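Local atomic coordinates of Dye type peroxidase A (Streptomyces lividans 1326, PDB entry 6GZW), a protein that probably uses a haem cofactor to reduce hydrogen peroxide while oxidising dyes and other substrates, as a dye-decolourising peroxidase. Residues F93-L98 and N123-V128. Residues are numbered along the deposited sequence; the frame is centred on the assembly and turned at random.
Sequences FGRTGL and NGDLWV
A classic beta bulge, in which D125 and L126 lie together opposite F35 at the start of strand 126-132, presents the D125 carboxylate to R95 of the short helix 90-95. The contact lies in the N-terminal, ferredoxin-like half of the Dyp-type peroxidase fold, and one salt bridge carries it: R95 NH1 donates to D125 OD1 at 2.7 Å, with an N-H...O angle of 154°. OD1 receives the bond on its syn side, somewhat out of the carboxylate plane, while itself lying close to the guanidinium plane. The guanidinium and carboxylate planes stand 66° apart, and a single nitrogen makes the bond instead of a two-pronged, coplanar pair. A bend at chi2 (144°) takes the arginine chain across the acid, its CD lying 3.4 Å from both D125 OD1 and OD2. The carboxylate is also gripped from its own surroundings: S91, on the same helix as R95, hydrogen-bonds OD1 through its OG, and the backbone N of L37 binds OD2. With an alanine at D125, the R95 guanidinium is likely to lose this counter-charge, and S91 OG and L37 N their acceptor, weakening the tie between the helical segment and the entry to strand 126-132. On the helix side, the turn that carries R95 is closed by the backbone bond from L98 N back to F93 O, 2.9 Å long.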
# COMPACT_ATOMS: atom_id res chain seq x y z
N PHE A 93 21.38 -21.68 -9.90
CA PHE A 93 22.74 -22.20 -10.12
C PHE A 93 22.74 -23.27 -11.22
O PHE A 93 23.64 -23.29 -12.07
CB PHE A 93 23.33 -22.65 -8.75
CG PHE A 93 23.49 -21.50 -7.79
CD1 PHE A 93 22.39 -21.06 -7.03
CD2 PHE A 93 24.66 -20.77 -7.74
CE1 PHE A 93 22.50 -19.96 -6.20
CE2 PHE A 93 24.79 -19.67 -6.90
CZ PHE A 93 23.69 -19.24 -6.13
N GLY A 94 21.71 -24.11 -11.26
CA GLY A 94 21.51 -25.08 -12.34
C GLY A 94 21.12 -24.48 -13.71
O GLY A 94 21.22 -25.18 -14.74
N ARG A 95 20.66 -23.23 -13.72
CA ARG A 95 20.34 -22.51 -14.96
C ARG A 95 21.54 -21.76 -15.57
O ARG A 95 21.49 -21.35 -16.73
CB ARG A 95 19.13 -21.57 -14.75
CG ARG A 95 17.80 -22.28 -15.00
CD ARG A 95 16.67 -21.87 -14.08
NE ARG A 95 15.61 -22.88 -14.12
CZ ARG A 95 14.55 -22.94 -13.31
NH1 ARG A 95 14.32 -22.03 -12.37
NH2 ARG A 95 13.68 -23.94 -13.47
N THR A 96 22.63 -21.64 -14.82
CA THR A 96 23.76 -20.80 -15.20
C THR A 96 25.12 -21.52 -15.21
O THR A 96 26.14 -20.87 -15.38
CB THR A 96 23.85 -19.58 -14.26
OG1 THR A 96 23.81 -20.02 -12.89
CG2 THR A 96 22.68 -18.62 -14.53
N GLY A 97 25.11 -22.85 -15.06
CA GLY A 97 26.36 -23.64 -14.96
C GLY A 97 27.14 -23.34 -13.69
O GLY A 97 28.36 -23.43 -13.67
N LEU A 98 26.44 -22.97 -12.60
CA LEU A 98 27.14 -22.54 -11.37
C LEU A 98 26.84 -23.44 -10.18
O LEU A 98 26.96 -23.00 -9.03
CB LEU A 98 26.82 -21.07 -11.09
CG LEU A 98 27.42 -20.09 -12.08
CD1 LEU A 98 26.85 -18.69 -11.87
CD2 LEU A 98 28.95 -20.06 -11.98
N ASN A 123 9.70 -19.40 -4.11
CA ASN A 123 11.03 -19.67 -4.70
C ASN A 123 11.31 -18.73 -5.86
O ASN A 123 10.86 -17.59 -5.84
CB ASN A 123 11.15 -21.16 -5.05
CG ASN A 123 10.71 -22.03 -3.90
OD1 ASN A 123 9.74 -22.83 -3.99
ND2 ASN A 123 11.37 -21.85 -2.78
N GLY A 124 12.07 -19.18 -6.86
CA GLY A 124 12.49 -18.31 -7.97
C GLY A 124 13.98 -18.28 -8.11
O GLY A 124 14.71 -18.52 -7.16
N ASP A 125 14.44 -17.98 -9.33
CA ASP A 125 15.89 -17.84 -9.56
C ASP A 125 16.49 -16.65 -8.84
O ASP A 125 17.62 -16.75 -8.30
CB ASP A 125 16.21 -17.72 -11.05
CG ASP A 125 15.86 -18.99 -11.87
OD1 ASP A 125 15.87 -20.14 -11.32
OD2 ASP A 125 15.56 -18.81 -13.09
N LEU A 126 15.76 -15.51 -8.84
CA LEU A 126 16.28 -14.24 -8.35
C LEU A 126 15.24 -13.56 -7.48
O LEU A 126 14.04 -13.62 -7.80
CB LEU A 126 16.62 -13.31 -9.51
CG LEU A 126 17.79 -13.74 -10.39
CD1 LEU A 126 17.77 -12.97 -11.69
CD2 LEU A 126 19.12 -13.56 -9.65
N TRP A 127 15.68 -12.87 -6.44
CA TRP A 127 14.76 -12.12 -5.57
C TRP A 127 15.23 -10.70 -5.44
O TRP A 127 16.42 -10.44 -5.33
CB TRP A 127 14.75 -12.81 -4.21
CG TRP A 127 13.92 -12.19 -3.12
CD1 TRP A 127 12.54 -12.22 -2.98
CD2 TRP A 127 14.42 -11.46 -2.00
NE1 TRP A 127 12.19 -11.58 -1.82
CE2 TRP A 127 13.32 -11.11 -1.20
CE3 TRP A 127 15.72 -11.11 -1.57
CZ2 TRP A 127 13.46 -10.40 0.02
CZ3 TRP A 127 15.86 -10.38 -0.37
CH2 TRP A 127 14.74 -10.06 0.42
N VAL A 128 14.29 -9.74 -5.47
CA VAL A 128 14.60 -8.36 -5.16
C VAL A 128 13.64 -7.85 -4.10
O VAL A 128 12.42 -8.10 -4.20
CB VAL A 128 14.49 -7.44 -6.41
CG1 VAL A 128 15.01 -6.05 -6.07
CG2 VAL A 128 15.25 -8.05 -7.57